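Local coordinates for protein endoglucanase (PDB 2YIK) that probably hydrolyses internal beta-1,4-glucosidic bonds of cellulose as a glycoside hydrolase family 9 endoglucanase carrying bound calcium and zinc ions, at residues Ala41-Tyr46 against Gly507-Leu512; Ile402-Asp407 against Tyr513-Asp518; Lys211-Thr216 against Gly265-Lys270; Pro126-Ala131 against Ile219-Ala224; Val385-Asn388 against Arg394-Thr397. All blocks are in the same frame, centred on the assembly; numbering follows the deposited sequence.

Interaction 1: residues Ala41-Tyr46 against Gly507-Leu512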
# COMPACT_ATOMS: atom_id res chain seq x y z
N ALA A 41 0.63 -17.64 -11.25
CA ALA A 41 0.32 -18.24 -9.95
C ALA A 41 1.58 -18.15 -9.09
O ALA A 41 1.53 -17.80 -7.91
CB ALA A 41 -0.10 -19.70 -10.11
N LYS A 42 2.71 -18.47 -9.70
CA LYS A 42 3.99 -18.42 -9.01
C LYS A 42 4.36 -16.96 -8.73
O LYS A 42 4.97 -16.65 -7.70
CB LYS A 42 5.07 -19.09 -9.85
CG LYS A 42 6.47 -18.94 -9.28
CD LYS A 42 7.53 -19.57 -10.18
CE LYS A 42 8.93 -19.09 -9.77
NZ LYS A 42 10.02 -19.79 -10.50
N ALA A 43 4.00 -16.07 -9.65
CA ALA A 43 4.31 -14.65 -9.48
C ALA A 43 3.57 -14.12 -8.25
O ALA A 43 4.12 -13.37 -7.45
CB ALA A 43 3.91 -13.88 -10.72
N LEU A 44 2.31 -14.52 -8.12
CA LEU A 44 1.49 -14.11 -6.98
C LEU A 44 2.13 -14.63 -5.71
O LEU A 44 2.34 -13.89 -4.74
CB LEU A 44 0.07 -14.67 -7.11
CG LEU A 44 -0.84 -14.45 -5.90
CD1 LEU A 44 -0.97 -12.95 -5.63
CD2 LEU A 44 -2.22 -15.06 -6.14
N GLN A 45 2.44 -15.92 -5.70
CA GLN A 45 3.07 -16.55 -4.54
C GLN A 45 4.31 -15.78 -4.12
O GLN A 45 4.44 -15.36 -2.97
CB GLN A 45 3.45 -17.99 -4.86
CG GLN A 45 4.40 -18.61 -3.86
CD GLN A 45 4.91 -19.98 -4.30
OE1 GLN A 45 5.23 -20.19 -5.47
NE2 GLN A 45 5.00 -20.91 -3.36
N TYR A 46 5.24 -15.61 -5.06
CA TYR A 46 6.48 -14.90 -4.78
C TYR A 46 6.29 -13.44 -4.35
O TYR A 46 6.95 -12.98 -3.42
CB TYR A 46 7.40 -14.95 -6.00
CG TYR A 46 8.24 -16.20 -6.11
CD1 TYR A 46 7.66 -17.46 -5.99
CD2 TYR A 46 9.61 -16.12 -6.35
CE1 TYR A 46 8.43 -18.62 -6.11
CE2 TYR A 46 10.39 -17.27 -6.46
CZ TYR A 46 9.79 -18.52 -6.34
OH TYR A 46 10.55 -19.66 -6.48
N GLY A 507 -1.79 -7.73 -6.39
CA GLY A 507 -3.11 -7.81 -6.98
C GLY A 507 -3.12 -8.08 -8.48
O GLY A 507 -3.99 -8.80 -8.98
N ALA A 508 -2.15 -7.50 -9.19
CA ALA A 508 -2.06 -7.68 -10.63
C ALA A 508 -1.79 -9.15 -10.97
O ALA A 508 -2.36 -9.69 -11.91
CB ALA A 508 -0.95 -6.79 -11.21
N CYS A 509 -0.92 -9.78 -10.19
CA CYS A 509 -0.61 -11.19 -10.40
C CYS A 509 -1.87 -12.03 -10.24
O CYS A 509 -2.15 -12.89 -11.07
CB CYS A 509 0.44 -11.67 -9.39
SG CYS A 509 2.10 -10.99 -9.65
N ALA A 510 -2.62 -11.75 -9.17
CA ALA A 510 -3.87 -12.47 -8.91
C ALA A 510 -4.86 -12.24 -10.03
O ALA A 510 -5.52 -13.17 -10.49
CB ALA A 510 -4.48 -12.02 -7.58
N GLY A 511 -4.97 -10.99 -10.47
CA GLY A 511 -5.88 -10.64 -11.53
C GLY A 511 -5.54 -11.31 -12.85
O GLY A 511 -6.43 -11.73 -13.59
N LEU A 512 -4.24 -11.41 -13.14
CA LEU A 512 -3.79 -12.06 -14.37
C LEU A 512 -4.07 -13.56 -14.30
O LEU A 512 -4.41 -14.19 -15.30
CB LEU A 512 -2.29 -11.81 -14.59
CG LEU A 512 -1.97 -10.40 -15.08
CD1 LEU A 512 -0.50 -10.11 -14.90
CD2 LEU A 512 -2.39 -10.25 -16.53
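With SG beside its own backbone N (chi1 -70°), C509 reaches across to A43, while L44, its CG turned anti to the backbone N (chi1 173°), lays both methyls over A510. The sulfur of C509 sits 3.6 Å from the methyl carbon CB of A43, a plain apolar contact. Behind the sulfur, CB of C509 lies 3.6 Å from CA of L44, so the cysteine meets the main chain of the facing helix as well as its side chains. L44 CB comes within 3.8 Å of C509 CB. Farther along the leucine, CD1 and CD2 both rest on the methyl of A510 from the same side, CD2 at 4.1 Å from A510 CB. Small residues make this closeness possible: the helix axes approach to 8.2 Å and run nearly antiparallel, at 156°, and no hydrogen bond crosses between them. This buried contact is plain helix packing away from the metal sites, joining the short N-terminal helix 40-47 to the long C-terminal helix 499-516. On the latter, A508, C509 and L512 also touch M425, and A508 and L512 meet Q400, so helix 499-516 packs against helices 416-428 and 392-408 of the helical barrel as well as helix 40-47.

Interaction 2: residues Ile402-Asp407 against Tyr513-Asp518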
# COMPACT_ATOMS: atom_id res chain seq x y z
N ILE A 402 -5.60 -1.79 -12.03
CA ILE A 402 -6.82 -1.08 -12.42
C ILE A 402 -7.41 -1.72 -13.68
O ILE A 402 -8.62 -1.86 -13.79
CB ILE A 402 -6.56 0.42 -12.71
CG1 ILE A 402 -6.04 1.11 -11.44
CG2 ILE A 402 -7.83 1.09 -13.23
CD1 ILE A 402 -7.03 1.13 -10.32
N ALA A 403 -6.55 -2.10 -14.61
CA ALA A 403 -7.01 -2.72 -15.85
C ALA A 403 -7.77 -4.02 -15.57
O ALA A 403 -8.83 -4.27 -16.15
CB ALA A 403 -5.83 -3.01 -16.76
N LEU A 404 -7.23 -4.85 -14.68
CA LEU A 404 -7.83 -6.13 -14.32
C LEU A 404 -9.10 -5.97 -13.49
O LEU A 404 -10.03 -6.76 -13.61
CB LEU A 404 -6.79 -6.98 -13.59
CG LEU A 404 -5.58 -7.26 -14.50
CD1 LEU A 404 -4.34 -7.57 -13.69
CD2 LEU A 404 -5.93 -8.40 -15.45
N VAL A 405 -9.15 -4.94 -12.66
CA VAL A 405 -10.34 -4.67 -11.85
C VAL A 405 -11.48 -4.20 -12.76
O VAL A 405 -12.64 -4.58 -12.58
CB VAL A 405 -10.04 -3.60 -10.76
CG1 VAL A 405 -11.35 -3.04 -10.20
CG2 VAL A 405 -9.21 -4.21 -9.65
N TYR A 406 -11.15 -3.38 -13.76
CA TYR A 406 -12.15 -2.88 -14.69
C TYR A 406 -12.79 -4.04 -15.46
O TYR A 406 -14.01 -4.12 -15.59
CB TYR A 406 -11.54 -1.90 -15.69
CG TYR A 406 -12.54 -1.29 -16.65
CD1 TYR A 406 -12.93 -1.95 -17.81
CD2 TYR A 406 -13.12 -0.05 -16.38
CE1 TYR A 406 -13.86 -1.40 -18.68
CE2 TYR A 406 -14.05 0.52 -17.24
CZ TYR A 406 -14.41 -0.16 -18.39
OH TYR A 406 -15.31 0.40 -19.27
N ASP A 407 -11.95 -4.94 -15.96
CA ASP A 407 -12.47 -6.08 -16.72
C ASP A 407 -13.29 -7.01 -15.84
O ASP A 407 -14.30 -7.56 -16.29
CB ASP A 407 -11.33 -6.86 -17.39
CG ASP A 407 -10.81 -6.17 -18.65
OD1 ASP A 407 -11.37 -5.12 -19.02
OD2 ASP A 407 -9.86 -6.68 -19.28
N TYR A 513 -3.91 -14.13 -13.11
CA TYR A 513 -4.17 -15.55 -12.95
C TYR A 513 -5.66 -15.80 -13.15
O TYR A 513 -6.07 -16.82 -13.70
CB TYR A 513 -3.76 -16.02 -11.56
CG TYR A 513 -3.93 -17.51 -11.40
CD1 TYR A 513 -3.05 -18.40 -12.03
CD2 TYR A 513 -5.00 -18.04 -10.68
CE1 TYR A 513 -3.24 -19.78 -11.95
CE2 TYR A 513 -5.20 -19.41 -10.60
CZ TYR A 513 -4.32 -20.28 -11.23
OH TYR A 513 -4.52 -21.64 -11.14
N ARG A 514 -6.46 -14.84 -12.71
CA ARG A 514 -7.90 -14.95 -12.85
C ARG A 514 -8.35 -15.14 -14.29
O ARG A 514 -9.19 -15.99 -14.58
CB ARG A 514 -8.57 -13.69 -12.28
CG ARG A 514 -10.09 -13.71 -12.34
CD ARG A 514 -10.68 -12.44 -11.74
NE ARG A 514 -12.12 -12.52 -11.57
CZ ARG A 514 -12.74 -12.75 -10.42
NH1 ARG A 514 -12.04 -12.93 -9.31
NH2 ARG A 514 -14.07 -12.82 -10.37
N PHE A 515 -7.79 -14.34 -15.20
CA PHE A 515 -8.19 -14.41 -16.61
C PHE A 515 -7.29 -15.26 -17.50
O PHE A 515 -7.74 -15.73 -18.54
CB PHE A 515 -8.25 -13.00 -17.21
CG PHE A 515 -9.19 -12.06 -16.51
CD1 PHE A 515 -10.54 -12.38 -16.36
CD2 PHE A 515 -8.74 -10.83 -16.03
CE1 PHE A 515 -11.42 -11.49 -15.74
CE2 PHE A 515 -9.61 -9.94 -15.41
CZ PHE A 515 -10.95 -10.27 -15.27
N PHE A 516 -6.04 -15.46 -17.11
CA PHE A 516 -5.09 -16.20 -17.94
C PHE A 516 -4.42 -17.44 -17.33
O PHE A 516 -3.58 -18.06 -17.98
CB PHE A 516 -3.98 -15.25 -18.42
CG PHE A 516 -4.50 -14.00 -19.09
CD1 PHE A 516 -5.21 -14.08 -20.28
CD2 PHE A 516 -4.30 -12.75 -18.51
CE1 PHE A 516 -5.71 -12.94 -20.90
CE2 PHE A 516 -4.80 -11.60 -19.11
CZ PHE A 516 -5.51 -11.69 -20.31
N GLY A 517 -4.78 -17.82 -16.11
CA GLY A 517 -4.15 -18.99 -15.52
C GLY A 517 -4.53 -20.32 -16.16
O GLY A 517 -5.70 -20.51 -16.51
N ASP A 518 -3.55 -21.22 -16.35
CA ASP A 518 -3.80 -22.57 -16.91
C ASP A 518 -3.46 -23.54 -15.82
O ASP A 518 -3.11 -23.18 -14.70
CB ASP A 518 -2.87 -23.08 -18.02
CG ASP A 518 -2.31 -22.02 -18.90
OD1 ASP A 518 -3.06 -21.51 -19.76
OD2 ASP A 518 -1.10 -21.73 -18.76
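F515 and L404 carry this contact, the leucine and the phenylalanine lying side by side and pointing opposite ways near the end of helix 499-516. Along the second segment, R514 precedes the phenylalanine and lays its CG over one face of the F515 ring, toward the rim. Its guanidinium group leads away from the contact to a salt bridge with D412 and a hydrogen bond with Q144. F515 follows, with CG beside the backbone N (chi1 -58°) and the ring directed at helix 392-408. One side of the ring runs along L404: ring atom CD2 of F515 lies 3.8 Å from the leucine methyl CD2. The next atom, F515 CE2, is 3.7 Å from the carbonyl oxygen of L404, which lies at the ring edge, close to its plane. That places the oxygen against the slightly positive rim of the ring rather than its pi cloud. At the far end, CZ of F515 comes within 4.0 Å of CB of D407. The carboxylate of D407 is held by S415 and by the backbone N of A418. F516 then turns its ring to N419 and R422 of helix 416-428, with CB of F515 over the centre of one face. At G517 the chain leaves helical geometry, although its N still bonds to the O of Y513, 2.9 Å away. The arrangement is helix-to-helix packing within the (alpha/alpha)6-barrel of family 9 glycoside hydrolases, where the last turn of helix 499-516 lies against helix 392-408.

Interaction 3: residues Lys211-Thr216 against Gly265-Lys270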
# COMPACT_ATOMS: atom_id res chain seq x y z
N LYS A 211 -4.93 16.33 17.35
CA LYS A 211 -5.92 17.29 16.86
C LYS A 211 -5.30 18.68 16.75
O LYS A 211 -5.91 19.59 16.18
CB LYS A 211 -7.12 17.35 17.82
CG LYS A 211 -6.88 18.18 19.08
CD LYS A 211 -7.98 17.96 20.11
CE LYS A 211 -9.34 18.36 19.57
NZ LYS A 211 -9.59 19.83 19.74
N GLU A 212 -4.10 18.85 17.28
CA GLU A 212 -3.42 20.14 17.26
C GLU A 212 -2.83 20.56 15.92
O GLU A 212 -2.50 21.73 15.72
CB GLU A 212 -2.37 20.18 18.37
CG GLU A 212 -3.00 19.91 19.74
CD GLU A 212 -2.08 20.13 20.92
OE1 GLU A 212 -0.85 20.24 20.71
OE2 GLU A 212 -2.58 20.16 22.06
N LYS A 213 -2.70 19.62 14.99
CA LYS A 213 -2.17 19.92 13.65
C LYS A 213 -2.76 18.89 12.69
O LYS A 213 -2.82 17.71 13.01
CB LYS A 213 -0.64 19.87 13.64
CG LYS A 213 -0.00 20.66 12.50
CD LYS A 213 1.52 20.74 12.64
CE LYS A 213 2.15 21.66 11.59
NZ LYS A 213 3.64 21.65 11.63
N PRO A 214 -3.20 19.32 11.50
CA PRO A 214 -3.79 18.41 10.51
C PRO A 214 -2.89 17.25 10.08
O PRO A 214 -1.67 17.40 10.00
CB PRO A 214 -4.13 19.33 9.33
CG PRO A 214 -4.35 20.67 9.99
CD PRO A 214 -3.21 20.71 10.99
N GLY A 215 -3.52 16.12 9.81
CA GLY A 215 -2.80 14.94 9.36
C GLY A 215 -3.79 14.12 8.56
O GLY A 215 -3.68 12.90 8.48
N THR A 216 -4.75 14.82 7.98
CA THR A 216 -5.83 14.24 7.20
C THR A 216 -5.45 13.17 6.18
O THR A 216 -6.11 12.14 6.09
CB THR A 216 -6.60 15.34 6.48
OG1 THR A 216 -6.72 16.46 7.36
CG2 THR A 216 -8.00 14.86 6.08
N GLY A 265 6.41 17.86 6.18
CA GLY A 265 7.73 17.25 6.17
C GLY A 265 8.46 17.29 7.50
O GLY A 265 9.05 16.30 7.92
N GLU A 266 8.42 18.44 8.16
CA GLU A 266 9.10 18.61 9.45
C GLU A 266 8.48 17.76 10.55
O GLU A 266 9.08 17.56 11.61
CB GLU A 266 9.04 20.08 9.89
CG GLU A 266 7.61 20.59 9.98
CD GLU A 266 7.53 22.01 10.52
OE1 GLU A 266 8.60 22.60 10.79
OE2 GLU A 266 6.39 22.52 10.67
N ASP A 267 7.26 17.28 10.32
CA ASP A 267 6.60 16.47 11.34
C ASP A 267 6.74 15.00 11.05
O ASP A 267 5.89 14.18 11.40
CB ASP A 267 5.14 16.88 11.47
CG ASP A 267 4.99 18.36 11.81
OD1 ASP A 267 5.80 18.86 12.62
OD2 ASP A 267 4.07 19.02 11.29
N GLY A 268 7.84 14.69 10.37
CA GLY A 268 8.17 13.30 10.06
C GLY A 268 8.56 12.80 8.69
O GLY A 268 9.67 12.20 8.60
N PRO A 269 7.91 13.15 7.58
CA PRO A 269 8.55 12.46 6.47
C PRO A 269 9.59 13.14 5.63
O PRO A 269 10.26 12.42 4.77
CB PRO A 269 7.39 12.04 5.64
CG PRO A 269 6.38 13.16 5.76
CD PRO A 269 6.64 13.79 7.19
N LYS A 270 9.89 14.38 6.06
CA LYS A 270 10.59 15.51 5.46
C LYS A 270 10.78 15.27 3.98
O LYS A 270 9.78 15.71 3.30
CB LYS A 270 11.88 16.10 6.28
CG LYS A 270 12.07 15.59 7.71
CD LYS A 270 13.50 15.09 7.79
CE LYS A 270 13.81 14.57 9.17
NZ LYS A 270 13.31 15.47 10.25
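K213 reaches from its loop to two acidic residues, E266 and D267, with the chain beyond CG fully extended. Its CB points toward the facing loop, and CG points away from the backbone N (chi1 -158°), which sends the rest of the chain across. From CD onward the lysine runs up to D267: CD lies 3.4 Å from D267 OD2, and CE lies 3.3 Å from the same oxygen. At the tip, NZ donates a hydrogen bond of 2.7 Å to D267 OD2, using the syn lone pair on the side of the other carboxylate oxygen. The same NZ forms a second salt bridge, 3.0 Å to E266 OE2. The two acids approach differently: D267 comes from the opposite direction to the lysine, whereas E266 comes in broadside. E266 and D267 are consecutive, the former in a short 3-10 turn, so one ammonium group grips two neighbouring carboxylates. This network ties the loop between strand 206-209 and helix 216-233 to the loop between helices 238-257 and 279-293. It is a surface contact, and solvent should weaken its net strength. The shared positive charge would be expected to offset repulsion between the two carboxylates and to favour their ionised forms.

Interaction 4: residues Pro126-Ala131 against Ile219-Ala224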
# COMPACT_ATOMS: atom_id res chain seq x y z
N PRO A 126 2.99 5.80 2.85
CA PRO A 126 3.11 4.59 2.02
C PRO A 126 2.78 3.29 2.78
O PRO A 126 2.39 2.29 2.16
CB PRO A 126 4.55 4.64 1.52
CG PRO A 126 5.28 5.36 2.64
CD PRO A 126 4.30 6.46 3.03
N GLU A 127 2.93 3.29 4.10
CA GLU A 127 2.61 2.09 4.89
C GLU A 127 1.11 1.80 4.70
O GLU A 127 0.71 0.67 4.42
CB GLU A 127 2.92 2.33 6.38
CG GLU A 127 2.72 1.12 7.30
CD GLU A 127 3.95 0.21 7.39
OE1 GLU A 127 5.06 0.68 7.08
OE2 GLU A 127 3.81 -0.96 7.79
N ALA A 128 0.29 2.84 4.84
CA ALA A 128 -1.15 2.70 4.67
C ALA A 128 -1.50 2.40 3.21
O ALA A 128 -2.42 1.64 2.94
CB ALA A 128 -1.87 3.97 5.13
N TYR A 129 -0.77 3.00 2.27
CA TYR A 129 -1.03 2.75 0.86
C TYR A 129 -0.81 1.28 0.52
O TYR A 129 -1.61 0.68 -0.20
CB TYR A 129 -0.14 3.61 -0.04
CG TYR A 129 -0.12 3.13 -1.48
CD1 TYR A 129 0.78 2.16 -1.91
CD2 TYR A 129 -1.05 3.61 -2.40
CE1 TYR A 129 0.76 1.67 -3.21
CE2 TYR A 129 -1.09 3.13 -3.71
CZ TYR A 129 -0.18 2.15 -4.11
OH TYR A 129 -0.23 1.66 -5.39
N ALA A 130 0.28 0.71 1.02
CA ALA A 130 0.59 -0.69 0.73
C ALA A 130 -0.47 -1.59 1.34
O ALA A 130 -0.98 -2.50 0.69
CB ALA A 130 1.97 -1.04 1.27
N ALA A 131 -0.80 -1.32 2.60
CA ALA A 131 -1.80 -2.09 3.32
C ALA A 131 -3.17 -2.07 2.64
O ALA A 131 -3.83 -3.10 2.51
CB ALA A 131 -1.93 -1.56 4.76
N ILE A 219 -4.24 9.97 8.19
CA ILE A 219 -5.35 9.46 9.00
C ILE A 219 -6.35 8.74 8.08
O ILE A 219 -6.77 7.62 8.36
CB ILE A 219 -6.10 10.60 9.76
CG1 ILE A 219 -5.27 11.10 10.96
CG2 ILE A 219 -7.38 10.06 10.37
CD1 ILE A 219 -3.82 11.20 10.70
N SER A 220 -6.69 9.38 6.96
CA SER A 220 -7.63 8.81 6.00
C SER A 220 -7.07 7.58 5.30
O SER A 220 -7.78 6.59 5.11
CB SER A 220 -8.03 9.85 4.95
OG SER A 220 -8.71 10.93 5.56
N ALA A 221 -5.80 7.63 4.91
CA ALA A 221 -5.17 6.51 4.23
C ALA A 221 -5.24 5.30 5.14
O ALA A 221 -5.52 4.18 4.69
CB ALA A 221 -3.72 6.82 3.88
N THR A 222 -5.03 5.52 6.44
CA THR A 222 -5.07 4.44 7.41
C THR A 222 -6.50 3.92 7.62
O THR A 222 -6.71 2.72 7.69
CB THR A 222 -4.48 4.87 8.77
OG1 THR A 222 -3.15 5.36 8.58
CG2 THR A 222 -4.43 3.67 9.73
N ALA A 223 -7.46 4.83 7.72
CA ALA A 223 -8.85 4.41 7.91
C ALA A 223 -9.31 3.55 6.74
O ALA A 223 -10.06 2.59 6.92
CB ALA A 223 -9.77 5.64 8.07
N ALA A 224 -8.86 3.90 5.53
CA ALA A 224 -9.24 3.14 4.34
C ALA A 224 -8.78 1.70 4.48
O ALA A 224 -9.56 0.78 4.28
CB ALA A 224 -8.63 3.77 3.09
O HOH W 1 -4.65 3.90 1.96
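The methyl of A128 fits against A221 and the start of T222 on the facing helix, CB of A128 lying 3.6 Å from CB of A221. It also presses on the main chain there: A128 CB is 3.6 Å from the carbonyl carbon of A221 and 3.8 Å from the backbone N of T222. The hydroxyl of T222 comes to the same methyl, with OG1 at 3.9 Å from A128 CB, a van der Waals contact only. With OG1 beside the backbone N (chi1 -55°), that hydroxyl is in place to bond back to the carbonyl oxygen of I218 in its own helix. Small side chains on both surfaces let the backbones come close, the CA atoms of A128 and T222 standing 5.1 Å apart. No direct hydrogen bond joins the two segments. One water instead spans two main-chain carbonyls: it donates to A221 O at 2.9 Å and, more weakly, to A128 O at 3.3 Å. The carbonyl of A128 has another donor in S132 OG. This is close alanine-on-alanine packing of two helices, 124-140 and 216-233, deep within the (alpha/alpha)6 barrel. Around this pair, E127 and A131 touch helix 151-167, S220 and A224 meet helix 279-293, and P126, Y129 and A130 lie against helix 499-516, so other helices flank both partners.

Interaction 5: residues Val385-Asn388 against Arg394-Thr397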
# COMPACT_ATOMS: atom_id res chain seq x y z
N VAL A 385 5.27 0.39 -20.83
CA VAL A 385 4.66 1.70 -20.56
C VAL A 385 5.35 2.30 -19.33
O VAL A 385 5.24 1.80 -18.21
CB VAL A 385 3.13 1.60 -20.39
CG1 VAL A 385 2.53 2.99 -20.27
CG2 VAL A 385 2.52 0.88 -21.60
N PHE A 386 6.04 3.40 -19.59
CA PHE A 386 6.89 4.12 -18.65
C PHE A 386 6.38 5.54 -18.29
O PHE A 386 6.40 6.42 -19.15
CB PHE A 386 8.26 4.18 -19.34
CG PHE A 386 9.37 4.77 -18.54
CD1 PHE A 386 9.63 6.13 -18.58
CD2 PHE A 386 10.23 3.94 -17.82
CE1 PHE A 386 10.74 6.67 -17.94
CE2 PHE A 386 11.34 4.46 -17.17
CZ PHE A 386 11.60 5.83 -17.23
N LEU A 387 5.94 5.76 -17.05
CA LEU A 387 5.47 7.10 -16.65
C LEU A 387 6.69 7.98 -16.42
O LEU A 387 6.85 9.03 -17.04
CB LEU A 387 4.62 7.03 -15.37
CG LEU A 387 4.11 8.36 -14.81
CD1 LEU A 387 3.39 9.16 -15.89
CD2 LEU A 387 3.18 8.09 -13.65
N ASN A 388 7.56 7.56 -15.51
CA ASN A 388 8.82 8.24 -15.25
C ASN A 388 9.80 7.23 -14.65
O ASN A 388 9.42 6.10 -14.34
CB ASN A 388 8.65 9.51 -14.39
CG ASN A 388 8.06 9.24 -13.02
OD1 ASN A 388 8.61 8.47 -12.24
ND2 ASN A 388 6.94 9.90 -12.71
N ARG A 394 6.34 0.21 -10.40
CA ARG A 394 5.33 0.46 -9.39
C ARG A 394 4.11 1.12 -10.02
O ARG A 394 2.97 0.79 -9.68
CB ARG A 394 5.95 1.33 -8.28
CG ARG A 394 4.98 2.04 -7.36
CD ARG A 394 4.79 3.46 -7.82
NE ARG A 394 6.06 4.15 -8.01
CZ ARG A 394 6.52 5.12 -7.23
NH1 ARG A 394 5.82 5.55 -6.19
NH2 ARG A 394 7.68 5.70 -7.52
N TYR A 395 4.34 2.03 -10.96
CA TYR A 395 3.24 2.71 -11.66
C TYR A 395 2.59 1.78 -12.66
O TYR A 395 1.36 1.72 -12.77
CB TYR A 395 3.76 3.94 -12.40
CG TYR A 395 4.29 5.03 -11.52
CD1 TYR A 395 3.52 5.53 -10.48
CD2 TYR A 395 5.53 5.62 -11.76
CE1 TYR A 395 3.97 6.60 -9.70
CE2 TYR A 395 5.99 6.69 -10.99
CZ TYR A 395 5.19 7.17 -9.96
OH TYR A 395 5.61 8.24 -9.21
N ASN A 396 3.42 1.06 -13.41
CA ASN A 396 2.94 0.14 -14.42
C ASN A 396 2.03 -0.94 -13.83
O ASN A 396 0.94 -1.18 -14.35
CB ASN A 396 4.12 -0.51 -15.15
CG ASN A 396 3.67 -1.38 -16.32
OD1 ASN A 396 3.19 -2.49 -16.13
ND2 ASN A 396 3.82 -0.86 -17.53
N THR A 397 2.47 -1.58 -12.76
CA THR A 397 1.66 -2.63 -12.15
C THR A 397 0.37 -2.08 -11.53
O THR A 397 -0.62 -2.81 -11.42
CB THR A 397 2.47 -3.45 -11.10
OG1 THR A 397 3.07 -2.58 -10.13
CG2 THR A 397 3.56 -4.25 -11.81
O HOH W 2 8.04 9.06 -9.55
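The ring of Y395 is sandwiched between L387 and R394: methyl CD2 of the leucine lies over the centre of one face, and NE of the arginine over the opposite face. The leucine makes a CH-pi contact, its CD2 being 3.9 Å from the ring centroid and only 10° off the ring normal. With CG trans to its own N (chi1 178°), L387 carries the branch across to the ring, the leucine chain running roughly perpendicular to that of the tyrosine. At the edge, OD1 of N388 lies 3.4 Å from CE2 of Y395, the asparagine amide standing nearly perpendicular to the ring. A water near the ring plane joins the two polar ends, at 2.8 Å from N388 OD1 and 2.6 Å from Y395 OH, donating to the former. OD1 also accepts from the backbone N of W390, which fixes the amide. This is a loop folded back on the first turns of the helix that follows it, helix 392-408 of the family 9 catalytic domain, with W372 of helix 363-373 touching V385, L387 and Y395. Farther along, N396 holds the loop main chain: its ND2 donates to V385 O at 3.1 Å in a nearly straight bond of 168°. The hydrogen bond lies close to the N396 amide plane and meets a lone pair in the carbonyl plane of V385. The other end of that amide, N396 OD1, bonds to NE2 of Q400.

Overall arrangement
From the N terminus, helix 40-47 opens interaction 1, which closes only at helix 499-516 and so encloses interactions 3, 4 and 5 along the chain. Interaction 4 starts on helix 124-140 and closes on helix 216-233; interaction 3 begins just before that, at 211-216, and closes at 265-270, so the two cross. Interaction 5 then closes a short loop onto the start of helix 392-408. Interaction 2 begins on that same helix and ends after interaction 1, crossing it. Interactions 1 and 2 share helix 499-516 and touch where A508 O meets L404 CD1 at 3.4 Å. Interaction 3 lies on the far side of the chain's centre, about 36 Å from interaction 1, centre to centre.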